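PDB 4HIZ: endosialidase from Enterobacteria phage phi92, which cleaves polymers of sialic acid as an endosialidase acting on alpha-2,8 and alpha-2,9 linkages, which probably lets the phage degrade its host's capsule. Local coordinates for residues T224-S227 against G228-V232; R337-Q341 against E342-N346; N392-H396 against T397-F401. All coordinates share one frame; numbering follows the deposited sequence. Where two conformers were deposited one is given.

Contact 1 of 3, residues T224-S227 against G228-V232; sequences TGVS and GNMTV. With SLB (N-acetyl-beta-neuraminic acid), chain D; SIA (N-acetyl-alpha-neuraminic acid), chain B.
Met230 folds back over Gly225, Val226 and Ser227 in a beta-hairpin loop between antiparallel strands 215-219 and 230-237, and the far side of this loop binds sialic acid. The evidence for the fold-back is that Met230 CE lies 3.5 Å from Gly225 O, while SD accepts a weak hydrogen bond from Ser227 N at 3.7 Å. The bend at chi3 (83°) swings the CE methyl toward Gly225 O. A water closes the turn on the backbone side, donating to Ser227 O at 2.6 Å and to Asn229 O.

On the ligand side, Gly225 N gives an almost straight hydrogen bond (165°) to carboxylate O1A of the beta-neuraminic acid, 2.8 Å away. Ser227 OG donates to O1A of the alpha-neuraminic acid at 2.7 Å, with OG set anti to its own backbone nitrogen (169°). The same hydroxyl lies 3.1 Å from O9 of the beta sugar. Asn220 N and Ser219 OG add further bonds to the alpha sugar.

In the next shell, backbone pairing of Gly228 with Phe218 and Met230 with Val216 holds the hairpin together. Phe218 and Val243 pack on Met230, Ser221 OG bonds Val226 O, and Asn217 ND2 bonds Asn229 OD1. Asn229 also packs against Gly500 of a second subunit. Between the sugars, O9 of the beta residue lies 1.4 Å from C2 of the alpha residue, consistent with an alpha-2,9 glycosidic bond passing beside Ser227 OG.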
loop_
_atom_site.group_PDB
_atom_site.type_symbol
_atom_site.label_atom_id
_atom_site.label_comp_id
_atom_site.label_asym_id
_atom_site.label_seq_id
_atom_site.Cartn_x
_atom_site.Cartn_y
_atom_site.Cartn_z
ATOM N N THR A 224 40.411 19.913 -9.922
ATOM C CA THR A 224 40.883 19.042 -8.853
ATOM C C THR A 224 40.460 19.550 -7.497
ATOM O O THR A 224 40.648 20.739 -7.195
ATOM C CB THR A 224 42.398 18.941 -8.871
ATOM O OG1 THR A 224 42.782 18.339 -10.098
ATOM C CG2 THR A 224 42.877 18.045 -7.743
ATOM N N GLY A 225 39.821 18.668 -6.713
ATOM C CA GLY A 225 39.410 19.044 -5.369
ATOM C C GLY A 225 37.974 19.527 -5.262
ATOM O O GLY A 225 37.434 19.614 -4.160
ATOM N N VAL A 226 37.369 19.870 -6.391
ATOM C CA VAL A 226 35.977 20.317 -6.410
ATOM C C VAL A 226 35.160 19.132 -6.912
ATOM O O VAL A 226 35.024 18.911 -8.117
ATOM C CB VAL A 226 35.756 21.561 -7.286
ATOM C CG1 VAL A 226 34.265 22.007 -7.235
ATOM C CG2 VAL A 226 36.665 22.694 -6.802
ATOM N N SER A 227 34.620 18.365 -5.977
ATOM C CA SER A 227 34.140 17.022 -6.325
ATOM C C SER A 227 33.282 16.495 -5.189
ATOM O O SER A 227 33.650 16.650 -4.020
ATOM C CB SER A 227 35.354 16.086 -6.535
ATOM O OG SER A 227 34.943 14.730 -6.622
ATOM N N GLY A 228 32.149 15.870 -5.526
ATOM C CA GLY A 228 31.374 15.238 -4.490
ATOM C C GLY A 228 30.646 16.229 -3.613
ATOM O O GLY A 228 30.387 17.370 -4.006
ATOM N N ASN A 229 30.323 15.789 -2.405
ATOM C CA ASN A 229 29.583 16.603 -1.455
ATOM C C ASN A 229 30.489 17.653 -0.840
ATOM O O ASN A 229 31.570 17.322 -0.323
ATOM C CB ASN A 229 29.042 15.707 -0.339
ATOM C CG ASN A 229 27.826 14.926 -0.754
ATOM O OD1 ASN A 229 27.286 15.114 -1.834
ATOM N ND2 ASN A 229 27.383 14.039 0.119
ATOM N N MET A 230 30.062 18.907 -0.893
ATOM C CA MET A 230 30.836 20.014 -0.302
ATOM C C MET A 230 29.877 20.977 0.375
ATOM O O MET A 230 28.655 20.792 0.304
ATOM C CB MET A 230 31.654 20.739 -1.389
ATOM C CG MET A 230 32.610 19.759 -2.144
ATOM S SD MET A 230 33.736 20.633 -3.239
ATOM C CE MET A 230 35.056 21.152 -2.111
ATOM N N THR A 231 30.424 22.000 1.037
ATOM C CA THR A 231 29.627 22.984 1.777
ATOM C C THR A 231 30.019 24.370 1.290
ATOM O O THR A 231 31.179 24.601 0.961
ATOM C CB THR A 231 29.907 22.854 3.301
ATOM O OG1 THR A 231 29.451 21.548 3.741
ATOM C CG2 THR A 231 29.155 23.876 4.053
ATOM N N VAL A 232 29.064 25.290 1.224
ATOM C CA VAL A 232 29.371 26.650 0.819
ATOM C C VAL A 232 30.172 27.343 1.916
ATOM O O VAL A 232 29.732 27.449 3.064
ATOM C CB VAL A 232 28.087 27.436 0.504
ATOM C CG1 VAL A 232 28.393 28.942 0.286
ATOM C CG2 VAL A 232 27.342 26.777 -0.702
HETATM C C1 SLB D . 39.882 15.245 -6.400
HETATM C C2 SLB D . 40.246 13.834 -6.818
HETATM C C3 SLB D . 41.391 13.774 -7.820
HETATM C C4 SLB D . 41.676 12.407 -8.245
HETATM C C5 SLB D . 40.492 11.687 -8.818
HETATM C C6 SLB D . 39.183 11.900 -8.077
HETATM C C7 SLB D . 38.039 11.831 -9.039
HETATM C C8 SLB D . 36.832 12.051 -8.200
HETATM C C9 SLB D . 35.581 11.792 -9.018
HETATM C C10 SLB D . 40.480 9.593 -10.152
HETATM C C11 SLB D . 40.733 8.084 -10.311
HETATM N N5 SLB D . 40.754 10.263 -8.899
HETATM O O1A SLB D . 39.286 15.988 -7.225
HETATM O O1B SLB D . 40.180 15.616 -5.226
HETATM O O2 SLB D . 40.601 13.270 -5.564
HETATM O O4 SLB D . 42.790 12.381 -9.189
HETATM O O6 SLB D . 38.999 13.121 -7.314
HETATM O O7 SLB D . 38.130 12.894 -9.990
HETATM O O8 SLB D . 36.900 11.183 -7.081
HETATM O O9 SLB D . 34.491 12.087 -8.178
HETATM O O10 SLB D . 40.042 10.239 -11.098
HETATM C C1 SIA B . 33.417 13.725 -9.561
HETATM C C2 SIA B . 33.248 12.442 -8.746
HETATM C C3 SIA B . 32.182 12.598 -7.642
HETATM C C4 SIA B . 30.758 12.572 -8.188
HETATM C C5 SIA B . 30.545 11.389 -9.143
HETATM C C6 SIA B . 31.642 11.344 -10.212
HETATM C C7 SIA B . 31.555 10.065 -11.047
HETATM C C8 SIA B . 32.556 10.017 -12.212
HETATM C C9 SIA B . 32.798 11.367 -12.862
HETATM C C10 SIA B . 28.228 10.652 -9.585
HETATM C C11 SIA B . 26.929 11.003 -10.258
HETATM N N5 SIA B . 29.215 11.543 -9.740
HETATM O O1A SIA B . 33.553 14.784 -8.918
HETATM O O1B SIA B . 33.426 13.721 -10.816
HETATM O O4 SIA B . 29.823 12.477 -7.088
HETATM O O6 SIA B . 32.947 11.352 -9.626
HETATM O O7 SIA B . 31.875 8.983 -10.160
HETATM O O8 SIA B . 33.802 9.537 -11.710
HETATM O O9 SIA B . 34.106 11.882 -12.532
HETATM O O10 SIA B . 28.376 9.609 -8.943
HETATM O O HOH W 1 33.984 16.194 -1.441
#

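Contact 2 of 3, residues R337-Q341 against E342-N346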
loop_
_atom_site.group_PDB
_atom_site.type_symbol
_atom_site.label_atom_id
_atom_site.label_comp_id
_atom_site.label_asym_id
_atom_site.label_seq_id
_atom_site.Cartn_x
_atom_site.Cartn_y
_atom_site.Cartn_z
ATOM N N ARG A 337 1.825 46.525 5.618
ATOM C CA ARG A 337 1.047 47.384 4.729
ATOM C C ARG A 337 -0.386 46.895 4.711
ATOM O O ARG A 337 -0.645 45.760 4.275
ATOM C CB ARG A 337 1.662 47.371 3.329
ATOM C CG ARG A 337 3.088 48.010 3.330
ATOM C CD ARG A 337 3.813 47.860 2.026
ATOM N NE ARG A 337 5.132 48.507 2.139
ATOM C CZ ARG A 337 5.961 48.707 1.134
ATOM N NH1 ARG A 337 5.623 48.337 -0.082
ATOM N NH2 ARG A 337 7.121 49.322 1.354
ATOM N N THR A 338 -1.308 47.711 5.194
ATOM C CA THR A 338 -2.683 47.212 5.421
ATOM C C THR A 338 -3.685 47.746 4.408
ATOM O O THR A 338 -3.475 48.809 3.790
ATOM C CB THR A 338 -3.197 47.581 6.837
ATOM O OG1 THR A 338 -3.141 48.998 7.017
ATOM C CG2 THR A 338 -2.335 46.905 7.911
ATOM N N ILE A 339 -4.776 47.004 4.239
ATOM C CA ILE A 339 -5.904 47.503 3.471
ATOM C C ILE A 339 -6.775 48.352 4.403
ATOM O O ILE A 339 -6.579 48.362 5.629
ATOM C CB ILE A 339 -6.720 46.342 2.841
ATOM C CG1 ILE A 339 -7.444 45.504 3.917
ATOM C CG2 ILE A 339 -5.801 45.480 1.981
ATOM C CD1 ILE A 339 -8.441 44.473 3.292
ATOM N N SER A 340 -7.708 49.093 3.826
ATOM C CA SER A 340 -8.571 50.010 4.576
ATOM C C SER A 340 -9.431 49.286 5.605
ATOM O O SER A 340 -9.834 48.134 5.377
ATOM C CB SER A 340 -9.485 50.749 3.597
ATOM O OG SER A 340 -8.732 51.476 2.630
ATOM N N GLN A 341 -9.780 49.975 6.690
ATOM C CA GLN A 341 -10.565 49.373 7.752
ATOM C C GLN A 341 -11.898 48.824 7.233
ATOM O O GLN A 341 -12.365 47.760 7.677
ATOM C CB GLN A 341 -10.821 50.428 8.846
ATOM C CG GLN A 341 -11.353 49.787 10.124
ATOM C CD GLN A 341 -10.284 48.937 10.756
ATOM O OE1 GLN A 341 -9.213 49.448 11.115
ATOM N NE2 GLN A 341 -10.543 47.638 10.882
ATOM N N GLU A 342 -12.493 49.544 6.284
ATOM C CA GLU A 342 -13.785 49.161 5.704
ATOM C C GLU A 342 -13.774 47.716 5.200
ATOM O O GLU A 342 -14.776 46.994 5.309
ATOM C CB GLU A 342 -14.118 50.100 4.538
ATOM C CG GLU A 342 -15.353 49.744 3.760
ATOM C CD GLU A 342 -15.736 50.783 2.718
ATOM O OE1 GLU A 342 -14.972 51.752 2.515
ATOM O OE2 GLU A 342 -16.813 50.631 2.097
ATOM N N TYR A 343 -12.650 47.315 4.622
ATOM C CA TYR A 343 -12.549 45.991 3.986
ATOM C C TYR A 343 -11.824 44.981 4.875
ATOM O O TYR A 343 -11.899 43.779 4.634
ATOM C CB TYR A 343 -11.852 46.150 2.629
ATOM C CG TYR A 343 -12.684 46.989 1.688
ATOM C CD1 TYR A 343 -13.811 46.447 1.064
ATOM C CD2 TYR A 343 -12.403 48.353 1.491
ATOM C CE1 TYR A 343 -14.601 47.219 0.226
ATOM C CE2 TYR A 343 -13.194 49.119 0.673
ATOM C CZ TYR A 343 -14.276 48.556 0.033
ATOM O OH TYR A 343 -15.036 49.343 -0.812
ATOM N N ALA A 344 -11.150 45.471 5.927
ATOM C CA ALA A 344 -10.527 44.572 6.922
ATOM C C ALA A 344 -11.528 44.054 7.958
ATOM O O ALA A 344 -11.314 42.981 8.551
ATOM C CB ALA A 344 -9.372 45.286 7.655
ATOM N N ASP A 345 -12.594 44.822 8.220
ATOM C CA ASP A 345 -13.583 44.395 9.223
ATOM C C ASP A 345 -14.157 43.057 8.767
ATOM O O ASP A 345 -14.336 42.848 7.568
ATOM C CB ASP A 345 -14.743 45.396 9.338
ATOM C CG ASP A 345 -14.312 46.704 9.976
ATOM O OD1 ASP A 345 -13.304 46.680 10.710
ATOM O OD2 ASP A 345 -14.991 47.745 9.776
ATOM N N ASN A 346 -14.435 42.168 9.710
ATOM C CA ASN A 346 -15.006 40.862 9.329
ATOM C C ASN A 346 -14.240 40.138 8.209
ATOM O O ASN A 346 -14.850 39.516 7.341
ATOM C CB ASN A 346 -16.451 41.051 8.871
ATOM C CG ASN A 346 -17.296 41.787 9.905
ATOM O OD1 ASN A 346 -17.869 42.872 9.646
ATOM N ND2 ASN A 346 -17.343 41.232 11.084
#
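Ser340 and Gln341 turn their carbonyl oxygens to the backbone amides of Tyr343, Ala344 and Asp345, and this pattern defines the short, one-turn helix 341-344. Ser340 occupies the N-cap position, but its side chain makes no capping bond.

Glu342 comes first. Its CG lies 3.8 Å above one face of the Tyr343 ring, offset toward the rim, and its carbonyl oxygen is hydrogen-bonded to Arg389.

Tyr343 N donates to Ser340 O at 3.0 Å, approaching from above the carbonyl plane. At its side chain, CB meets Ile339 CD1 at 3.9 Å. Ile339 CG1 sits between its backbone nitrogen and carbonyl carbon (chi1 68°), which carries CD1 to the helix backbone. Ser340 CB lies near the plane of the Tyr343 ring, at its edge, and Tyr387 stacks on that ring.

Ala344 N supplies the second bond to Ser340 O, also 3.0 Å but in the carbonyl plane, so one oxygen is gripped by two amides from different directions. Ala344 CB packs 4.2 Å from Ile339 CG1, and Leu319 touches both side chains.

Asp345 leaves helical geometry, yet its N still reaches Gln341 O at 3.0 Å. Gln341 NE2 donates to Asp345 OD1 over 2.9 Å at 158°, meeting the syn side 35° out of the carboxylate plane. The two side chains cross at about a right angle. NE2 also bonds Arg317 O, which limits rotation of the amide.

Such a one-turn helix, with an i to i+4 side-chain bond spanning it, here serves as the connection between two blades of the beta-propeller: it joins the outermost strand 335-338 of one four-stranded sheet to strand 347-355, the first of the next.

Contact 3 of 3, residues N392-H396 against T397-F401; sequences NNVHH and TNLPF
Val394 meets Thr397 and Leu399 through one methyl, and this small apolar cluster is where the two halves of the loop between strands 386-389 and 401-404 touch. Val394 CG1 stands 4.4 Å from Leu399 CD1 and lies equally far from Thr397 CG2. The methyl of Thr397 sits between its own backbone nitrogen and carbonyl carbon, which brings CG2 within 3.9 Å of His395 O and leaves OG1 anti to the nitrogen (-178°), on the polar side.

The aromatic contact is between neighbours in sequence. His395 CD2 lies over the centre of the His396 ring, 3.4 Å above its plane, while His396 CE1 lies in the plane of the His395 ring at its edge. One imidazole therefore presents an edge to the face of the other.

Hydrogen bonds fix the polar groups. His395 ND1 donates to Asn393 O at 2.7 Å (157°), nearly in line with the carbonyl bond and close to the ring plane. Thr397 OG1 donates to Asn398 O at 2.7 Å. Outside the segments, His396 NE2 pairs with Asp426 OD1 and Asn398 ND2 with Gly475 O.

Backbone bonds of Val394 with Ser373 and His396 with Gly365 tie the loop to the preceding blade of the propeller, and Pro400 pairs with Phe411 of the following sheet. In this irregular stretch side-chain polar groups share the holding with a few backbone bonds: the bond to Asn393 O calls for a proton on ND1 of His395, and Thr397 OG1 spends its own on Asn398 O, leaving oxygen lone pairs to accept from Thr413 N.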
loop_
_atom_site.group_PDB
_atom_site.type_symbol
_atom_site.label_atom_id
_atom_site.label_comp_id
_atom_site.label_asym_id
_atom_site.label_seq_id
_atom_site.Cartn_x
_atom_site.Cartn_y
_atom_site.Cartn_z
ATOM N N ASN A 392 -23.184 39.739 -1.777
ATOM C CA ASN A 392 -23.811 38.609 -1.097
ATOM C C ASN A 392 -22.983 37.934 0.015
ATOM O O ASN A 392 -23.201 36.758 0.304
ATOM C CB ASN A 392 -24.331 37.572 -2.100
ATOM C CG ASN A 392 -25.391 38.143 -3.031
ATOM O OD1 ASN A 392 -25.312 37.994 -4.258
ATOM N ND2 ASN A 392 -26.403 38.753 -2.455
ATOM N N ASN A 393 -22.088 38.692 0.659
ATOM C CA ASN A 393 -21.425 38.264 1.908
ATOM C C ASN A 393 -20.722 36.907 1.751
ATOM O O ASN A 393 -21.054 35.937 2.442
ATOM C CB ASN A 393 -22.421 38.186 3.095
ATOM C CG ASN A 393 -23.182 39.488 3.330
ATOM O OD1 ASN A 393 -22.904 40.522 2.708
ATOM N ND2 ASN A 393 -24.146 39.448 4.264
ATOM N N VAL A 394 -19.777 36.822 0.818
ATOM C CA VAL A 394 -19.012 35.579 0.646
ATOM C C VAL A 394 -18.193 35.398 1.932
ATOM O O VAL A 394 -17.509 36.320 2.382
ATOM C CB VAL A 394 -18.123 35.644 -0.623
ATOM C CG1 VAL A 394 -17.284 34.361 -0.798
ATOM C CG2 VAL A 394 -19.010 35.886 -1.912
ATOM N N HIS A 395 -18.289 34.218 2.542
ATOM C CA HIS A 395 -17.741 34.013 3.876
ATOM C C HIS A 395 -17.245 32.576 4.105
ATOM O O HIS A 395 -17.630 31.639 3.378
ATOM C CB HIS A 395 -18.793 34.413 4.939
ATOM C CG HIS A 395 -20.020 33.559 4.902
ATOM N ND1 HIS A 395 -20.995 33.694 3.939
ATOM C CD2 HIS A 395 -20.432 32.560 5.718
ATOM C CE1 HIS A 395 -21.957 32.807 4.155
ATOM N NE2 HIS A 395 -21.637 32.107 5.230
ATOM N N HIS A 396 -16.367 32.439 5.094
ATOM C CA HIS A 396 -15.864 31.169 5.645
ATOM C C HIS A 396 -14.810 30.498 4.812
ATOM O O HIS A 396 -14.240 29.463 5.236
ATOM C CB HIS A 396 -16.981 30.134 5.925
ATOM C CG HIS A 396 -17.864 30.493 7.072
ATOM N ND1 HIS A 396 -17.600 31.533 7.946
ATOM C CD2 HIS A 396 -19.014 29.920 7.497
ATOM C CE1 HIS A 396 -18.570 31.599 8.849
ATOM N NE2 HIS A 396 -19.438 30.630 8.600
ATOM N N THR A 397 -14.551 31.071 3.640
ATOM C CA THR A 397 -13.554 30.470 2.739
ATOM C C THR A 397 -12.493 31.497 2.370
ATOM O O THR A 397 -12.814 32.668 2.089
ATOM C CB THR A 397 -14.225 29.857 1.463
ATOM O OG1 THR A 397 -13.226 29.236 0.640
ATOM C CG2 THR A 397 -14.941 30.899 0.604
ATOM N N ASN A 398 -11.230 31.065 2.339
ATOM C CA ASN A 398 -10.250 31.865 1.611
ATOM C C ASN A 398 -10.534 31.723 0.114
ATOM O O ASN A 398 -11.220 30.785 -0.312
ATOM C CB ASN A 398 -8.791 31.504 1.968
ATOM C CG ASN A 398 -8.410 30.116 1.523
ATOM O OD1 ASN A 398 -9.206 29.219 1.645
ATOM N ND2 ASN A 398 -7.212 29.930 1.036
ATOM N N LEU A 399 -9.994 32.639 -0.685
ATOM C CA LEU A 399 -10.278 32.687 -2.120
ATOM C C LEU A 399 -8.971 32.711 -2.913
ATOM O O LEU A 399 -8.560 33.753 -3.440
ATOM C CB LEU A 399 -11.114 33.919 -2.487
ATOM C CG LEU A 399 -12.556 33.951 -1.925
ATOM C CD1 LEU A 399 -13.278 35.227 -2.416
ATOM C CD2 LEU A 399 -13.342 32.730 -2.370
ATOM N N PRO A 400 -8.289 31.575 -2.980
ATOM C CA PRO A 400 -7.020 31.539 -3.728
ATOM C C PRO A 400 -7.267 31.638 -5.223
ATOM O O PRO A 400 -8.374 31.356 -5.749
ATOM C CB PRO A 400 -6.402 30.187 -3.327
ATOM C CG PRO A 400 -7.643 29.311 -3.142
ATOM C CD PRO A 400 -8.632 30.260 -2.399
ATOM N N PHE A 401 -6.235 32.064 -5.942
ATOM C CA PHE A 401 -6.458 32.407 -7.334
ATOM C C PHE A 401 -5.146 32.427 -8.087
ATOM O O PHE A 401 -4.061 32.477 -7.478
ATOM C CB PHE A 401 -7.131 33.791 -7.454
ATOM C CG PHE A 401 -6.271 34.923 -6.950
ATOM C CD1 PHE A 401 -6.305 35.273 -5.593
ATOM C CD2 PHE A 401 -5.429 35.629 -7.822
ATOM C CE1 PHE A 401 -5.505 36.328 -5.099
ATOM C CE2 PHE A 401 -4.636 36.699 -7.320
ATOM C CZ PHE A 401 -4.667 37.018 -5.975
#

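How the contacts relate
Along the chain the three contacts come in series, all within the range of the catalytic beta-propeller. Contact 1 lies in an eight-stranded sheet inserted between strands 172-181 and 272-275 of one propeller sheet. Its centre is 51 Å from contact 2 and 50 Å from contact 3, which lies on the opposite side of the chain's centre. Contacts 2 and 3 are neighbours: their centres are 15 Å apart and their nearest atoms about 6 Å, without touching. They bracket the four-stranded sheet 347-389, one leading into it and the other out. Thus one contact serves glycan binding, while the other two join successive blades.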